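Local coordinates for protein latency-associated nuclear antigen (Murid herpesvirus 4, PDB 4BLG) that probably binds DNA through this C-terminal DNA-binding domain, which also associates with a second copy of the same protein, at residues L87-D92 against P123-P128; L51-K56 against K109-V114. All coordinates share one frame; numbering follows the deposited sequence.

Contact 1 of 2, residues L87-D92 against P123-P128; sequences LSFVED and PYFPLP
The ring of Phe-89, on strand 84-90, turns its edge to the face of the Phe-125 ring in a T-shaped (edge-to-face) stack. The ring centres lie 4.8 Å apart and the planes meet at 69°. Phe-89 CE1 comes closest, 3.5 Å from Phe-125 CG, above the face toward its rim. Phe-89 CG stands beside the backbone N (chi1 -59°), carrying the ring toward the 123-128 loop. Here the slightly positive ring hydrogens of one phenylalanine meet the electron-rich face of the other, which suits side chains without polar groups.

A methyl group packed on a ring completes the contact. Leu-127 CD1 rests over one face of Phe-89 near its rim, 4.0 Å from Phe-89 CG. An inverse gamma turn runs from Phe-125 to Leu-127 with Pro-126 at its centre, and both side chains set out from the backbone toward the strand.

Ala-40 touches both phenylalanines, Phe-37 touches Phe-89 and Leu-127, and Pro-72 and Met-42 of the second subunit pack on Phe-89 and Phe-125 respectively. With three buried apolar side chains and no polar link, the loop is held to the sheet by apolar packing and the weak electrostatics of the edge-to-face pair, beside the subunit interface.

Contact 2 of 2, residues L51-K56 against K109-V114; sequences LNKLHK and KYHSSV. With PO4 (phosphate ion), chain C; PO4 (phosphate ion), chain E.
Lys-53 lies across the edge of the His-111 ring, its CD 3.6 Å from His-111 NE2 and its ammonium nitrogen close to the ring plane. From helix 48-57 its side chain runs out fully extended, with CG anti to the backbone N (chi1 -175°), and this length brings NZ to the NE2 edge of the imidazole. A weak hydrogen bond of 3.4 Å runs from Lys-53 NZ to His-111 NE2. The same ammonium group also lies against O1 of a phosphate ion (chain E), modelled so close that the geometry is doubtful; Met-15 N and Tyr-106 OH bind this ion as well.

His-111 uses its other ring nitrogen for a second phosphate (chain C), to which Thr-50 OG1 and His-47 ND1 probably also bind. Its ND1 donates to O3 at 2.8 Å with an N-H...O angle of 153°, so the imidazole is gripped at ND1 and more lightly touched at NE2. The ring suits this place because one flat group can offer an N-H at ND1 and an acceptor nitrogen at NE2 to different neighbours. A type I turn from His-111 to Val-114 follows helix 93-110.

Deeper in, Leu-54 and Val-114 meet at their methyl tips, Leu-54 CD2 lying 3.9 Å from Val-114 CG1. Branched apolar side chains suit this buried end, where helix 48-57 meets the end of the turn, just before strand 115-122.

The chemistry is thus divided between an apolar inner contact and a polar, basic outer one. Both phosphates probably came from the crystallisation liquor, but their binding suggests a surface able to accept anions, which would be consistent with a DNA-binding domain.

How the contacts relate
From the N terminus, the chain passes through strand 39-45 and enters helix 48-57, which supplies the first half of contact 2. Strands 64-70 and 84-90 follow, the latter opening contact 1, and helix 93-110 comes next. Residues 109-114 then close the loop of contact 2, before strand 115-122 leads to 123-128 and the closure of contact 1. The two loops therefore cross rather than nest. Contact 2 ties helix 48-57 to the turn between helix 93-110 and strand 115-122, whereas contact 1 ties strand 84-90 to the C-terminal loop. Their centres are 21 Å apart, on opposite sides of the chain's centre.

Contact 1 of 2, residues L87-D92 against P123-P128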
loop_
_atom_site.group_PDB
_atom_site.type_symbol
_atom_site.label_atom_id
_atom_site.label_comp_id
_atom_site.label_asym_id
_atom_site.label_seq_id
_atom_site.Cartn_x
_atom_site.Cartn_y
_atom_site.Cartn_z
ATOM N N LEU A 87 -0.467 -3.952 3.995
ATOM C CA LEU A 87 -1.571 -3.037 4.201
ATOM C C LEU A 87 -2.746 -3.802 4.767
ATOM O O LEU A 87 -3.063 -4.888 4.294
ATOM C CB LEU A 87 -1.986 -2.407 2.870
ATOM C CG LEU A 87 -1.011 -1.396 2.274
ATOM C CD1 LEU A 87 -1.494 -0.968 0.898
ATOM C CD2 LEU A 87 -0.878 -0.202 3.195
ATOM N N SER A 88 -3.387 -3.229 5.777
ATOM C CA SER A 88 -4.566 -3.831 6.376
ATOM C C SER A 88 -5.677 -2.844 6.169
ATOM O O SER A 88 -5.678 -1.777 6.776
ATOM C CB SER A 88 -4.366 -4.085 7.876
ATOM O OG SER A 88 -3.237 -4.902 8.123
ATOM N N PHE A 89 -6.616 -3.194 5.297
ATOM C CA PHE A 89 -7.688 -2.283 4.920
ATOM C C PHE A 89 -8.860 -2.365 5.891
ATOM O O PHE A 89 -9.230 -3.452 6.335
ATOM C CB PHE A 89 -8.164 -2.597 3.504
ATOM C CG PHE A 89 -7.083 -2.490 2.471
ATOM C CD1 PHE A 89 -6.760 -1.263 1.914
ATOM C CD2 PHE A 89 -6.388 -3.612 2.059
ATOM C CE1 PHE A 89 -5.751 -1.158 0.964
ATOM C CE2 PHE A 89 -5.382 -3.514 1.113
ATOM C CZ PHE A 89 -5.067 -2.284 0.560
ATOM N N VAL A 90 -9.436 -1.202 6.198
ATOM C CA VAL A 90 -10.583 -1.086 7.091
ATOM C C VAL A 90 -11.529 -0.016 6.572
ATOM O O VAL A 90 -11.184 0.764 5.667
ATOM C CB VAL A 90 -10.169 -0.677 8.515
ATOM C CG1 VAL A 90 -9.349 -1.766 9.177
ATOM C CG2 VAL A 90 -9.405 0.638 8.486
ATOM N N GLU A 91 -12.718 0.030 7.160
ATOM C CA GLU A 91 -13.769 0.923 6.684
ATOM C C GLU A 91 -13.330 2.398 6.630
ATOM O O GLU A 91 -13.576 3.088 5.628
ATOM C CB GLU A 91 -15.029 0.804 7.548
ATOM C CG GLU A 91 -16.302 1.194 6.806
ATOM C CD GLU A 91 -17.577 0.999 7.623
ATOM O OE1 GLU A 91 -17.494 0.578 8.801
ATOM O OE2 GLU A 91 -18.666 1.273 7.065
ATOM N N ASP A 92 -12.699 2.885 7.696
ATOM C CA ASP A 92 -12.494 4.327 7.861
ATOM C C ASP A 92 -11.435 4.690 8.893
ATOM O O ASP A 92 -10.743 3.814 9.424
ATOM C CB ASP A 92 -13.825 4.994 8.231
ATOM C CG ASP A 92 -14.405 4.471 9.545
ATOM O OD1 ASP A 92 -13.632 4.037 10.434
ATOM O OD2 ASP A 92 -15.645 4.497 9.692
ATOM N N PRO A 123 -11.425 8.158 -3.326
ATOM C CA PRO A 123 -12.499 8.156 -2.324
ATOM C C PRO A 123 -12.437 6.960 -1.375
ATOM O O PRO A 123 -12.969 7.033 -0.273
ATOM C CB PRO A 123 -13.760 8.054 -3.185
ATOM C CG PRO A 123 -13.332 7.256 -4.355
ATOM C CD PRO A 123 -11.926 7.706 -4.643
ATOM N N TYR A 124 -11.827 5.870 -1.832
ATOM C CA TYR A 124 -11.608 4.670 -1.029
ATOM C C TYR A 124 -10.679 3.779 -1.825
ATOM O O TYR A 124 -10.391 4.057 -2.979
ATOM C CB TYR A 124 -12.908 3.920 -0.719
ATOM C CG TYR A 124 -13.914 3.909 -1.846
ATOM C CD1 TYR A 124 -13.704 3.151 -2.991
ATOM C CD2 TYR A 124 -15.083 4.655 -1.760
ATOM C CE1 TYR A 124 -14.632 3.150 -4.025
ATOM C CE2 TYR A 124 -16.010 4.654 -2.784
ATOM C CZ TYR A 124 -15.781 3.902 -3.912
ATOM O OH TYR A 124 -16.713 3.907 -4.925
ATOM N N PHE A 125 -10.198 2.709 -1.211
ATOM C CA PHE A 125 -9.273 1.826 -1.899
ATOM C C PHE A 125 -10.012 1.002 -2.942
ATOM O O PHE A 125 -11.200 0.724 -2.787
ATOM C CB PHE A 125 -8.543 0.938 -0.904
ATOM C CG PHE A 125 -7.481 1.659 -0.127
ATOM C CD1 PHE A 125 -6.241 1.895 -0.690
ATOM C CD2 PHE A 125 -7.720 2.102 1.156
ATOM C CE1 PHE A 125 -5.260 2.553 0.012
ATOM C CE2 PHE A 125 -6.736 2.765 1.866
ATOM C CZ PHE A 125 -5.509 2.993 1.289
ATOM N N PRO A 126 -9.309 0.623 -4.022
ATOM C CA PRO A 126 -9.927 -0.035 -5.175
ATOM C C PRO A 126 -10.220 -1.515 -4.933
ATOM O O PRO A 126 -9.775 -2.364 -5.698
ATOM C CB PRO A 126 -8.868 0.134 -6.264
ATOM C CG PRO A 126 -7.577 0.112 -5.508
ATOM C CD PRO A 126 -7.853 0.779 -4.193
ATOM N N LEU A 127 -10.962 -1.813 -3.873
ATOM C CA LEU A 127 -11.484 -3.156 -3.660
ATOM C C LEU A 127 -12.948 -3.192 -4.099
ATOM O O LEU A 127 -13.674 -2.209 -3.947
ATOM C CB LEU A 127 -11.365 -3.545 -2.189
ATOM C CG LEU A 127 -9.952 -3.428 -1.617
ATOM C CD1 LEU A 127 -10.003 -2.991 -0.167
ATOM C CD2 LEU A 127 -9.212 -4.742 -1.757
ATOM N N PRO A 128 -13.386 -4.326 -4.653
ATOM C CA PRO A 128 -14.756 -4.484 -5.158
ATOM C C PRO A 128 -15.844 -4.229 -4.121
ATOM O O PRO A 128 -15.578 -4.111 -2.921
ATOM C CB PRO A 128 -14.801 -5.950 -5.604
ATOM C CG PRO A 128 -13.614 -6.584 -4.984
ATOM C CD PRO A 128 -12.580 -5.530 -4.895
#

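Contact 2 of 2, residues L51-K56 against K109-V114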
loop_
_atom_site.group_PDB
_atom_site.type_symbol
_atom_site.label_atom_id
_atom_site.label_comp_id
_atom_site.label_asym_id
_atom_site.label_seq_id
_atom_site.Cartn_x
_atom_site.Cartn_y
_atom_site.Cartn_z
ATOM N N LEU A 51 6.245 -9.945 9.667
ATOM C CA LEU A 51 5.137 -9.468 8.849
ATOM C C LEU A 51 4.333 -10.630 8.239
ATOM O O LEU A 51 3.136 -10.507 8.052
ATOM C CB LEU A 51 5.607 -8.471 7.782
ATOM C CG LEU A 51 6.144 -7.131 8.308
ATOM C CD1 LEU A 51 6.443 -6.175 7.152
ATOM C CD2 LEU A 51 5.188 -6.466 9.284
ATOM N N ASN A 52 4.963 -11.764 7.957
ATOM C CA ASN A 52 4.184 -12.933 7.547
ATOM C C ASN A 52 3.219 -13.320 8.667
ATOM O O ASN A 52 2.053 -13.645 8.420
ATOM C CB ASN A 52 5.074 -14.130 7.192
ATOM C CG ASN A 52 5.788 -13.962 5.861
ATOM O OD1 ASN A 52 7.007 -14.104 5.782
ATOM N ND2 ASN A 52 5.031 -13.668 4.805
ATOM N N LYS A 53 3.699 -13.287 9.907
ATOM C CA LYS A 53 2.797 -13.526 11.038
ATOM C C LYS A 53 1.601 -12.580 10.990
ATOM O O LYS A 53 0.452 -13.027 11.047
ATOM C CB LYS A 53 3.518 -13.370 12.376
ATOM C CG LYS A 53 2.666 -13.736 13.600
ATOM C CD LYS A 53 3.476 -13.586 14.892
ATOM C CE LYS A 53 2.615 -13.684 16.151
ATOM N NZ LYS A 53 3.416 -14.019 17.380
ATOM N N LEU A 54 1.870 -11.275 10.885
ATOM C CA LEU A 54 0.800 -10.275 10.919
ATOM C C LEU A 54 -0.156 -10.495 9.762
ATOM O O LEU A 54 -1.350 -10.248 9.865
ATOM C CB LEU A 54 1.362 -8.852 10.863
ATOM C CG LEU A 54 1.595 -8.142 12.197
ATOM C CD1 LEU A 54 2.335 -9.028 13.160
ATOM C CD2 LEU A 54 2.347 -6.836 11.984
ATOM N N HIS A 55 0.382 -10.974 8.654
ATOM C CA HIS A 55 -0.421 -11.194 7.468
ATOM C C HIS A 55 -1.456 -12.282 7.714
ATOM O O HIS A 55 -2.620 -12.123 7.345
ATOM C CB HIS A 55 0.451 -11.583 6.285
ATOM C CG HIS A 55 -0.312 -12.227 5.176
ATOM N ND1 HIS A 55 -1.156 -11.520 4.345
ATOM C CD2 HIS A 55 -0.382 -13.517 4.778
ATOM C CE1 HIS A 55 -1.704 -12.350 3.474
ATOM N NE2 HIS A 55 -1.247 -13.566 3.713
ATOM N N LYS A 56 -1.045 -13.397 8.311
ATOM C CA LYS A 56 -2.016 -14.460 8.592
ATOM C C LYS A 56 -2.976 -14.012 9.718
ATOM O O LYS A 56 -4.130 -14.417 9.748
ATOM C CB LYS A 56 -1.338 -15.821 8.913
ATOM C CG LYS A 56 -0.470 -16.480 7.778
ATOM C CD LYS A 56 -1.231 -17.293 6.686
ATOM C CE LYS A 56 -0.233 -17.840 5.641
ATOM N NZ LYS A 56 -0.625 -17.729 4.204
ATOM N N LYS A 109 5.367 -5.262 22.885
ATOM C CA LYS A 109 5.957 -6.232 23.808
ATOM C C LYS A 109 6.650 -7.358 23.056
ATOM O O LYS A 109 7.728 -7.796 23.445
ATOM C CB LYS A 109 4.891 -6.852 24.710
ATOM C CG LYS A 109 4.205 -5.866 25.617
ATOM C CD LYS A 109 5.098 -5.510 26.805
ATOM C CE LYS A 109 4.507 -4.385 27.634
ATOM N NZ LYS A 109 5.565 -3.457 28.104
ATOM N N TYR A 110 6.007 -7.839 21.994
ATOM C CA TYR A 110 6.460 -9.060 21.324
ATOM C C TYR A 110 7.083 -8.885 19.938
ATOM O O TYR A 110 7.654 -9.834 19.393
ATOM C CB TYR A 110 5.295 -10.047 21.275
ATOM C CG TYR A 110 4.755 -10.264 22.656
ATOM C CD1 TYR A 110 5.558 -10.813 23.640
ATOM C CD2 TYR A 110 3.472 -9.868 23.000
ATOM C CE1 TYR A 110 5.096 -10.991 24.915
ATOM C CE2 TYR A 110 3.001 -10.044 24.280
ATOM C CZ TYR A 110 3.823 -10.601 25.233
ATOM O OH TYR A 110 3.374 -10.793 26.516
ATOM N N HIS A 111 6.993 -7.685 19.374
ATOM C CA HIS A 111 7.554 -7.428 18.041
ATOM C C HIS A 111 7.937 -5.973 17.888
ATOM O O HIS A 111 7.303 -5.237 17.130
ATOM C CB HIS A 111 6.540 -7.770 16.953
ATOM C CG HIS A 111 6.123 -9.204 16.943
ATOM N ND1 HIS A 111 6.974 -10.231 16.597
ATOM C CD2 HIS A 111 4.931 -9.780 17.219
ATOM C CE1 HIS A 111 6.329 -11.380 16.675
ATOM N NE2 HIS A 111 5.086 -11.132 17.048
ATOM N N SER A 112 8.978 -5.569 18.602
ATOM C CA SER A 112 9.390 -4.172 18.652
ATOM C C SER A 112 9.856 -3.626 17.298
ATOM O O SER A 112 9.987 -2.414 17.130
ATOM C CB SER A 112 10.507 -4.014 19.676
ATOM O OG SER A 112 11.552 -4.928 19.400
ATOM N N SER A 113 10.115 -4.511 16.341
ATOM C CA SER A 113 10.530 -4.072 15.001
ATOM C C SER A 113 9.378 -3.488 14.179
ATOM O O SER A 113 9.603 -2.876 13.134
ATOM C CB SER A 113 11.113 -5.245 14.215
ATOM O OG SER A 113 10.086 -5.937 13.518
ATOM N N VAL A 114 8.146 -3.697 14.625
ATOM C CA VAL A 114 6.992 -3.369 13.793
ATOM C C VAL A 114 6.529 -1.927 13.995
ATOM O O VAL A 114 6.406 -1.458 15.123
ATOM C CB VAL A 114 5.819 -4.333 14.064
ATOM C CG1 VAL A 114 4.564 -3.871 13.351
ATOM C CG2 VAL A 114 6.178 -5.740 13.621
HETATM P P PO4 C . 10.441 -8.519 15.848
HETATM O O1 PO4 C . 11.883 -8.448 16.263
HETATM O O2 PO4 C . 10.391 -8.871 14.387
HETATM O O3 PO4 C . 9.744 -9.589 16.643
HETATM O O4 PO4 C . 9.767 -7.177 16.032
HETATM P P PO4 E . 1.546 -16.299 18.853
HETATM O O1 PO4 E . 2.101 -14.925 19.141
HETATM O O2 PO4 E . 0.367 -16.181 17.918
HETATM O O3 PO4 E . 2.616 -17.148 18.209
HETATM O O4 PO4 E . 1.102 -16.943 20.145
#